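Local coordinates for protein Rna-directed RNA polymerase (Infectious pancreatic necrosis virus, PDB 3ZED) that copies RNA from an RNA template, adding ribonucleotides to the growing strand, and probably also becomes covalently attached to the viral genomic RNA, at residues 223-228 and 236-241; 411-416 and 778-783; 561-566 and 576-581. All blocks are in the same frame, centred on the assembly; numbering follows the deposited sequence. Where two conformers were deposited one is given.

Overall arrangement
The three contacts lie in different parts of the polymerase and none touches another. Interaction 1 closes a small hairpin near the surface, within the range assigned to the palm family. Interaction 2 joins the start of palm helix 412-426 to a helix close to the end of the modelled chain, and the long loop it closes contains interaction 3, a hairpin in the thumb range. Centres of interactions 1 and 2 are 31 Å apart, and interaction 3 is 39 Å from each, across the chain's centre. All lie away from the annotated ion sites and the predicted GTP site; in interaction 2 the side chain of Pro-412 comes within about 12 Å of a bound potassium ion.

Interaction 1 of 3, residues 223-228 and 236-241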
loop_
_atom_site.group_PDB
_atom_site.type_symbol
_atom_site.label_atom_id
_atom_site.label_comp_id
_atom_site.label_asym_id
_atom_site.label_seq_id
_atom_site.Cartn_x
_atom_site.Cartn_y
_atom_site.Cartn_z
ATOM N N TRP B 223 -5.015 7.091 24.826
ATOM C CA TRP B 223 -4.097 6.882 25.943
ATOM C C TRP B 223 -2.620 6.816 25.468
ATOM O O TRP B 223 -1.712 6.781 26.296
ATOM C CB TRP B 223 -4.483 5.615 26.716
ATOM C CG TRP B 223 -5.697 5.770 27.579
ATOM C CD1 TRP B 223 -6.934 6.196 27.192
ATOM C CD2 TRP B 223 -5.807 5.426 28.968
ATOM N NE1 TRP B 223 -7.804 6.161 28.261
ATOM C CE2 TRP B 223 -7.147 5.657 29.355
ATOM C CE3 TRP B 223 -4.907 4.910 29.917
ATOM C CZ2 TRP B 223 -7.598 5.439 30.669
ATOM C CZ3 TRP B 223 -5.353 4.692 31.217
ATOM C CH2 TRP B 223 -6.682 4.955 31.583
ATOM N N LEU B 224 -2.390 6.792 24.146
ATOM C CA LEU B 224 -1.048 6.770 23.561
ATOM C C LEU B 224 -0.512 8.219 23.391
ATOM O O LEU B 224 0.638 8.419 22.981
ATOM C CB LEU B 224 -1.066 6.002 22.223
ATOM C CG LEU B 224 -0.708 4.501 22.279
ATOM C CD1 LEU B 224 -1.707 3.692 23.137
ATOM C CD2 LEU B 224 -0.593 3.920 20.880
ATOM N N ILE B 225 -1.350 9.221 23.756
ATOM C CA ILE B 225 -0.989 10.630 23.728
ATOM C C ILE B 225 -0.529 11.011 25.117
ATOM O O ILE B 225 -1.273 10.901 26.094
ATOM C CB ILE B 225 -2.106 11.593 23.220
ATOM C CG1 ILE B 225 -2.558 11.267 21.790
ATOM C CG2 ILE B 225 -1.625 13.064 23.319
ATOM C CD1 ILE B 225 -3.966 11.682 21.526
ATOM N N ASN B 226 0.701 11.469 25.195
ATOM C CA ASN B 226 1.288 11.929 26.432
ATOM C C ASN B 226 1.495 13.437 26.283
ATOM O O ASN B 226 2.505 13.850 25.712
ATOM C CB ASN B 226 2.590 11.142 26.707
ATOM C CG ASN B 226 3.429 11.599 27.888
ATOM O OD1 ASN B 226 3.001 12.378 28.766
ATOM N ND2 ASN B 226 4.654 11.090 27.934
ATOM N N TYR B 227 0.495 14.250 26.717
ATOM C CA TYR B 227 0.569 15.712 26.614
ATOM C C TYR B 227 0.402 16.401 27.974
ATOM O O TYR B 227 -0.521 16.084 28.727
ATOM C CB TYR B 227 -0.470 16.275 25.612
ATOM C CG TYR B 227 -0.245 17.734 25.251
ATOM C CD1 TYR B 227 0.680 18.096 24.276
ATOM C CD2 TYR B 227 -0.926 18.753 25.915
ATOM C CE1 TYR B 227 0.919 19.435 23.965
ATOM C CE2 TYR B 227 -0.696 20.096 25.610
ATOM C CZ TYR B 227 0.224 20.431 24.628
ATOM O OH TYR B 227 0.459 21.745 24.306
ATOM N N THR B 228 1.301 17.357 28.266
ATOM C CA THR B 228 1.295 18.217 29.473
ATOM C C THR B 228 1.710 19.651 29.111
ATOM O O THR B 228 1.268 20.601 29.750
ATOM C CB THR B 228 2.230 17.694 30.592
ATOM O OG1 THR B 228 3.570 17.595 30.100
ATOM C CG2 THR B 228 1.781 16.368 31.185
ATOM N N SER B 236 3.437 11.455 21.253
ATOM C CA SER B 236 2.325 10.652 20.751
ATOM C C SER B 236 2.923 9.393 20.183
ATOM O O SER B 236 3.846 9.485 19.379
ATOM C CB SER B 236 1.509 11.406 19.702
ATOM O OG SER B 236 0.420 10.622 19.234
ATOM N N TYR B 237 2.449 8.221 20.646
ATOM C CA TYR B 237 2.898 6.898 20.186
ATOM C C TYR B 237 1.962 6.353 19.087
ATOM O O TYR B 237 2.152 5.231 18.615
ATOM C CB TYR B 237 2.984 5.907 21.357
ATOM C CG TYR B 237 4.059 6.257 22.356
ATOM C CD1 TYR B 237 5.364 5.797 22.194
ATOM C CD2 TYR B 237 3.781 7.070 23.455
ATOM C CE1 TYR B 237 6.361 6.114 23.115
ATOM C CE2 TYR B 237 4.777 7.420 24.364
ATOM C CZ TYR B 237 6.060 6.927 24.201
ATOM O OH TYR B 237 7.028 7.244 25.119
ATOM N N LEU B 238 0.947 7.146 18.690
ATOM C CA LEU B 238 0.005 6.793 17.624
ATOM C C LEU B 238 0.699 6.862 16.281
ATOM O O LEU B 238 1.654 7.638 16.150
ATOM C CB LEU B 238 -1.211 7.747 17.609
ATOM C CG LEU B 238 -2.198 7.682 18.771
ATOM C CD1 LEU B 238 -3.093 8.899 18.764
ATOM C CD2 LEU B 238 -3.046 6.403 18.711
ATOM N N PRO B 239 0.233 6.117 15.246
ATOM C CA PRO B 239 0.879 6.228 13.925
ATOM C C PRO B 239 0.641 7.594 13.270
ATOM O O PRO B 239 -0.348 8.261 13.569
ATOM C CB PRO B 239 0.203 5.111 13.108
ATOM C CG PRO B 239 -0.457 4.223 14.109
ATOM C CD PRO B 239 -0.870 5.127 15.219
ATOM N N HIS B 240 1.552 8.005 12.378
ATOM C CA HIS B 240 1.404 9.221 11.585
ATOM C C HIS B 240 0.213 9.055 10.631
ATOM O O HIS B 240 0.007 7.961 10.090
ATOM C CB HIS B 240 2.704 9.497 10.789
ATOM C CG HIS B 240 2.556 10.487 9.669
ATOM N ND1 HIS B 240 2.649 11.858 9.894
ATOM C CD2 HIS B 240 2.324 10.276 8.349
ATOM C CE1 HIS B 240 2.474 12.428 8.709
ATOM N NE2 HIS B 240 2.280 11.516 7.749
ATOM N N VAL B 241 -0.591 10.115 10.469
ATOM C CA VAL B 241 -1.716 10.103 9.531
ATOM C C VAL B 241 -1.538 11.268 8.532
ATOM O O VAL B 241 -0.835 12.242 8.837
ATOM C CB VAL B 241 -3.128 10.117 10.190
ATOM C CG1 VAL B 241 -3.386 8.861 11.018
ATOM C CG2 VAL B 241 -3.359 11.373 11.017
#
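Ile-225 and Ser-236 face each other as an antiparallel non-hydrogen-bonded pair, CA to CA 4.5 Å, and next to them Tyr-237 N gives a nearly straight bond (169° at the hydrogen) to Leu-224 O, 3.0 Å away. This is the open end of a short beta hairpin formed by strands 225-226 and 235-236; nearer the turn, the backbones of Asn-226 and Lys-235 continue the pairing. The Leu-224 carbonyl oxygen, at the end of a 3-10 segment, gathers more than that one donor. Ser-236 CA makes a CH...O contact with it, and the edge of the Tyr-237 ring lies beside it, Tyr-237 CD2 being 3.5 Å from Leu-224 O with the oxygen close to the ring plane. The Leu-224 side chain crosses that of Tyr-237 at about a right angle, its CG 4.1 Å from Tyr-237 CB. Leu-238 packs against Leu-224 and Ile-225: its CG is anti to its own carbonyl carbon (chi1 -68°), and from there CG meets Leu-224 CB at 4.0 Å. Outside the hairpin, Leu-264 of helix 260-278 touches both Ile-225 and Leu-238, while Met-334 of helix 326-340 packs on Leu-224. Ile-225 CG1 touches two atoms of the other segment, Leu-238 CD1 at 3.9 Å and Ser-236 OG at 4.0 Å.

Interaction 2 of 3, residues 411-416 and 778-783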
loop_
_atom_site.group_PDB
_atom_site.type_symbol
_atom_site.label_atom_id
_atom_site.label_comp_id
_atom_site.label_asym_id
_atom_site.label_seq_id
_atom_site.Cartn_x
_atom_site.Cartn_y
_atom_site.Cartn_z
ATOM N N THR B 411 -9.044 -12.876 0.939
ATOM C CA THR B 411 -10.118 -13.366 1.791
ATOM C C THR B 411 -9.883 -12.780 3.194
ATOM O O THR B 411 -8.721 -12.502 3.529
ATOM C CB THR B 411 -10.187 -14.911 1.854
ATOM O OG1 THR B 411 -9.055 -15.396 2.578
ATOM C CG2 THR B 411 -10.309 -15.572 0.480
ATOM N N PRO B 412 -10.917 -12.653 4.072
ATOM C CA PRO B 412 -10.645 -12.184 5.444
ATOM C C PRO B 412 -9.594 -13.070 6.137
ATOM O O PRO B 412 -8.796 -12.564 6.925
ATOM C CB PRO B 412 -12.016 -12.269 6.121
ATOM C CG PRO B 412 -13.003 -12.134 4.975
ATOM C CD PRO B 412 -12.357 -12.916 3.866
ATOM N N GLN B 413 -9.531 -14.367 5.751
ATOM C CA GLN B 413 -8.603 -15.373 6.275
ATOM C C GLN B 413 -7.149 -15.087 5.896
ATOM O O GLN B 413 -6.261 -15.431 6.671
ATOM C CB GLN B 413 -9.010 -16.792 5.842
ATOM C CG GLN B 413 -10.260 -17.326 6.612
ATOM C CD GLN B 413 -11.575 -16.701 6.148
ATOM O OE1 GLN B 413 -11.703 -16.210 5.012
ATOM N NE2 GLN B 413 -12.568 -16.659 7.024
ATOM N N HIS B 414 -6.896 -14.444 4.742
ATOM C CA HIS B 414 -5.537 -14.023 4.366
ATOM C C HIS B 414 -5.050 -12.952 5.345
ATOM O O HIS B 414 -3.928 -13.039 5.845
ATOM C CB HIS B 414 -5.490 -13.475 2.938
ATOM C CG HIS B 414 -5.531 -14.519 1.875
ATOM N ND1 HIS B 414 -6.685 -14.750 1.148
ATOM C CD2 HIS B 414 -4.550 -15.338 1.423
ATOM C CE1 HIS B 414 -6.377 -15.708 0.281
ATOM N NE2 HIS B 414 -5.102 -16.092 0.406
ATOM N N MET B 415 -5.917 -11.957 5.647
ATOM C CA MET B 415 -5.559 -10.892 6.586
ATOM C C MET B 415 -5.406 -11.449 8.002
ATOM O O MET B 415 -4.531 -11.000 8.738
ATOM C CB MET B 415 -6.590 -9.758 6.559
ATOM C CG MET B 415 -6.241 -8.635 7.499
ATOM S SD MET B 415 -7.152 -7.154 7.120
ATOM C CE MET B 415 -6.743 -6.202 8.554
ATOM N N GLN B 416 -6.252 -12.431 8.372
ATOM C CA GLN B 416 -6.186 -13.077 9.673
ATOM C C GLN B 416 -4.822 -13.777 9.855
ATOM O O GLN B 416 -4.246 -13.693 10.938
ATOM C CB GLN B 416 -7.336 -14.068 9.822
ATOM C CG GLN B 416 -7.488 -14.594 11.244
ATOM C CD GLN B 416 -8.699 -15.456 11.349
ATOM O OE1 GLN B 416 -8.840 -16.449 10.630
ATOM N NE2 GLN B 416 -9.597 -15.089 12.239
ATOM N N LEU B 778 -16.985 -24.527 16.957
ATOM C CA LEU B 778 -16.193 -24.150 15.782
ATOM C C LEU B 778 -17.021 -23.382 14.736
ATOM O O LEU B 778 -17.865 -23.953 14.049
ATOM C CB LEU B 778 -15.551 -25.395 15.126
ATOM C CG LEU B 778 -14.670 -26.327 15.977
ATOM C CD1 LEU B 778 -14.090 -27.428 15.113
ATOM C CD2 LEU B 778 -13.532 -25.573 16.664
ATOM N N LYS B 779 -16.753 -22.081 14.614
ATOM C CA LYS B 779 -17.385 -21.160 13.666
ATOM C C LYS B 779 -16.482 -19.959 13.523
ATOM O O LYS B 779 -15.979 -19.467 14.538
ATOM C CB LYS B 779 -18.778 -20.739 14.150
ATOM N N SER B 780 -16.236 -19.489 12.294
ATOM C CA SER B 780 -15.358 -18.331 12.112
ATOM C C SER B 780 -15.994 -17.040 12.646
ATOM O O SER B 780 -17.066 -16.623 12.199
ATOM C CB SER B 780 -14.985 -18.154 10.640
ATOM O OG SER B 780 -14.378 -16.896 10.399
ATOM N N SER B 781 -15.303 -16.399 13.582
ATOM C CA SER B 781 -15.676 -15.097 14.122
ATOM C C SER B 781 -15.738 -14.057 12.964
ATOM O O SER B 781 -16.548 -13.131 13.017
ATOM C CB SER B 781 -14.660 -14.670 15.175
ATOM O OG SER B 781 -13.359 -14.570 14.606
ATOM N N LEU B 782 -14.903 -14.246 11.906
ATOM C CA LEU B 782 -14.874 -13.378 10.724
ATOM C C LEU B 782 -16.240 -13.382 10.001
ATOM O O LEU B 782 -16.721 -12.320 9.598
ATOM C CB LEU B 782 -13.730 -13.755 9.762
ATOM C CG LEU B 782 -12.305 -13.779 10.350
ATOM C CD1 LEU B 782 -11.262 -14.057 9.269
ATOM C CD2 LEU B 782 -11.974 -12.494 11.085
ATOM N N THR B 783 -16.896 -14.552 9.920
ATOM C CA THR B 783 -18.237 -14.698 9.346
ATOM C C THR B 783 -19.272 -14.051 10.288
ATOM O O THR B 783 -20.168 -13.346 9.817
ATOM C CB THR B 783 -18.546 -16.172 9.083
ATOM O OG1 THR B 783 -17.609 -16.655 8.117
ATOM C CG2 THR B 783 -19.982 -16.400 8.589
HETATM O O HOH W 1 -12.039 -16.152 12.778
#
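Leu-782 CD1 reaches into the first turn of helix 412-426 and meets three side chains there: Pro-412 CB at 3.7 Å, Gln-413 NE2 at 3.7 Å and Gln-416 CD at 3.6 Å. The two glutamines come at it differently. Gln-413 is bent at its second torsion (chi2 75°), and its side chain slides past Leu-782 in the opposite direction. Gln-416 runs out straight, CG anti to the backbone N (chi1 -169°), and lays its amide against the leucine branch, NE2 lying 3.6 Å from Leu-782 CG. That nitrogen is also held by polar partners: it donates to Met-445 O and to a water 2.7 Å from Gln-416 NE2. The same water is 2.8 Å from Ser-781 OG, which bonds as well to Asn-446, and so bridges the segments. The contact is a meeting of two helix N-termini, one from the palm and one from the C-terminal region, each with its own cap. Thr-411 and His-414 form a capping box: His-414 N donates to Thr-411 OG1 at 3.2 Å, and Thr-411 N returns a bond to His-414 ND1, the donor tilted 15° from the ring plane. Ser-780 caps the other helix by weak bonds from the backbone N of Leu-782 and Thr-783. Further out, helix 438-452 backs both segments, with Pro-449 against Leu-782 and Met-415, and Ser-450 OG bonded to Leu-782 O.

Interaction 3 of 3, residues 561-566 and 576-581; sequences LGWSAI and PVLENE
Ser-564 and Val-577 form the hydrogen-bonded pair of an antiparallel beta hairpin: Ser-564 N donates to Val-577 O at 2.8 Å, and Val-577 N donates back to Ser-564 O. A third backbone bond, Glu-579 N to Gly-562 O at 2.9 Å, carries the pairing on to the point where the chain turns into helix 580-588. The strand directions open to 135°, well short of exactly antiparallel.

Among the apolar contacts, Leu-578 CD1 stands over one face of the Trp-563 indole, a CH-pi contact 4.1 Å from the centroid of the six-membered ring, offset toward the rim. Two rim atoms of the indole make further contacts, Trp-563 CZ3 with Leu-578 CB at 4.0 Å and Trp-563 CE3 with Pro-576 CB at 4.0 Å. Beside the Ser-564/Val-577 pair, Ile-566 CG1 meets Val-577 CG2 at 3.8 Å.

Of the polar contacts, a water gives a hydrogen to Ser-564 OG and accepts from Asn-580 N, tying the strand to the helix start. The Glu-579 carboxylate approaches Ser-564 OG, but the modelled separation is too short to trust and Glu-579 has a second conformer.

Arg-519 forms a salt bridge with that carboxylate. Strand 556-560 pairs with strand 563-568 to complete the three-stranded sheet, and Met-365 of helix 364-377 packs on Trp-563, Ala-565 and Pro-576.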
loop_
_atom_site.group_PDB
_atom_site.type_symbol
_atom_site.label_atom_id
_atom_site.label_comp_id
_atom_site.label_asym_id
_atom_site.label_seq_id
_atom_site.Cartn_x
_atom_site.Cartn_y
_atom_site.Cartn_z
ATOM N N LEU B 561 9.628 -2.561 -9.800
ATOM C CA LEU B 561 8.836 -1.522 -9.126
ATOM C C LEU B 561 8.822 -0.225 -9.981
ATOM O O LEU B 561 8.851 0.877 -9.443
ATOM C CB LEU B 561 9.313 -1.255 -7.668
ATOM C CG LEU B 561 9.510 -2.495 -6.766
ATOM C CD1 LEU B 561 9.916 -2.100 -5.369
ATOM C CD2 LEU B 561 8.257 -3.349 -6.715
ATOM N N GLY B 562 8.770 -0.401 -11.310
ATOM C CA GLY B 562 8.736 0.692 -12.280
ATOM C C GLY B 562 10.073 1.204 -12.771
ATOM O O GLY B 562 10.111 2.196 -13.497
ATOM N N TRP B 563 11.171 0.547 -12.411
ATOM C CA TRP B 563 12.507 1.000 -12.816
ATOM C C TRP B 563 13.243 0.018 -13.730
ATOM O O TRP B 563 13.179 -1.196 -13.542
ATOM C CB TRP B 563 13.397 1.250 -11.572
ATOM C CG TRP B 563 12.797 2.189 -10.578
ATOM C CD1 TRP B 563 12.093 1.856 -9.452
ATOM C CD2 TRP B 563 12.767 3.621 -10.664
ATOM N NE1 TRP B 563 11.652 2.993 -8.811
ATOM C CE2 TRP B 563 12.033 4.094 -9.545
ATOM C CE3 TRP B 563 13.307 4.559 -11.571
ATOM C CZ2 TRP B 563 11.838 5.463 -9.302
ATOM C CZ3 TRP B 563 13.121 5.911 -11.321
ATOM C CH2 TRP B 563 12.382 6.351 -10.208
ATOM N N SER B 564 13.972 0.577 -14.699
ATOM C CA SER B 564 14.903 -0.115 -15.599
ATOM C C SER B 564 16.315 0.207 -15.139
ATOM O O SER B 564 16.511 1.169 -14.373
ATOM C CB SER B 564 14.715 0.325 -17.051
ATOM O OG SER B 564 13.436 -0.005 -17.543
ATOM N N ALA B 565 17.296 -0.574 -15.598
ATOM C CA ALA B 565 18.701 -0.373 -15.229
ATOM C C ALA B 565 19.507 0.021 -16.465
ATOM O O ALA B 565 19.362 -0.581 -17.534
ATOM C CB ALA B 565 19.261 -1.643 -14.613
ATOM N N ILE B 566 20.342 1.034 -16.313
ATOM C CA ILE B 566 21.201 1.535 -17.374
ATOM C C ILE B 566 22.621 1.482 -16.790
ATOM O O ILE B 566 22.779 1.718 -15.599
ATOM C CB ILE B 566 20.670 2.956 -17.774
ATOM C CG1 ILE B 566 19.684 2.901 -18.969
ATOM C CG2 ILE B 566 21.696 4.086 -17.873
ATOM C CD1 ILE B 566 20.263 2.528 -20.355
ATOM N N PRO B 576 19.267 3.455 -11.880
ATOM C CA PRO B 576 17.894 3.320 -12.360
ATOM C C PRO B 576 17.464 4.445 -13.299
ATOM O O PRO B 576 17.881 5.598 -13.168
ATOM C CB PRO B 576 17.072 3.375 -11.077
ATOM C CG PRO B 576 17.864 4.267 -10.165
ATOM C CD PRO B 576 19.311 4.058 -10.526
ATOM N N VAL B 577 16.576 4.093 -14.215
ATOM C CA VAL B 577 15.857 5.012 -15.075
ATOM C C VAL B 577 14.398 4.545 -15.045
ATOM O O VAL B 577 14.108 3.320 -15.116
ATOM C CB VAL B 577 16.396 5.218 -16.525
ATOM C CG1 VAL B 577 17.784 5.835 -16.522
ATOM C CG2 VAL B 577 16.338 3.941 -17.375
ATOM N N LEU B 578 13.485 5.505 -14.913
ATOM C CA LEU B 578 12.066 5.171 -14.877
ATOM C C LEU B 578 11.693 4.414 -16.133
ATOM O O LEU B 578 12.128 4.831 -17.214
ATOM C CB LEU B 578 11.219 6.457 -14.749
ATOM C CG LEU B 578 9.729 6.227 -14.505
ATOM C CD1 LEU B 578 9.484 5.542 -13.135
ATOM C CD2 LEU B 578 8.991 7.526 -14.566
ATOM N N GLU B 579 10.926 3.300 -16.001
ATOM C CA GLU B 579 10.455 2.514 -17.143
ATOM C C GLU B 579 9.875 3.465 -18.190
ATOM O O GLU B 579 9.117 4.366 -17.825
ATOM C CB GLU B 579 9.411 1.479 -16.694
ATOM C CG GLU B 579 9.455 0.188 -17.501
ATOM C CD GLU B 579 10.676 -0.688 -17.290
ATOM O OE1 GLU B 579 11.363 -0.523 -16.259
ATOM O OE2 GLU B 579 10.976 -1.515 -18.178
ATOM N N ASN B 580 10.287 3.320 -19.460
ATOM C CA ASN B 580 9.909 4.199 -20.578
ATOM C C ASN B 580 8.408 4.581 -20.647
ATOM O O ASN B 580 8.105 5.774 -20.752
ATOM C CB ASN B 580 10.352 3.632 -21.924
ATOM C CG ASN B 580 10.060 4.581 -23.080
ATOM O OD1 ASN B 580 10.519 5.719 -23.116
ATOM N ND2 ASN B 580 9.181 4.188 -23.974
ATOM N N GLU B 581 7.497 3.605 -20.585
ATOM C CA GLU B 581 6.045 3.852 -20.677
ATOM C C GLU B 581 5.553 4.788 -19.558
ATOM O O GLU B 581 4.749 5.676 -19.819
ATOM C CB GLU B 581 5.280 2.522 -20.637
ATOM C CG GLU B 581 3.915 2.565 -21.306
ATOM C CD GLU B 581 3.228 1.209 -21.378
ATOM O OE1 GLU B 581 2.719 0.738 -20.333
ATOM O OE2 GLU B 581 3.219 0.607 -22.478
HETATM O O HOH W 2 12.548 1.422 -19.861
#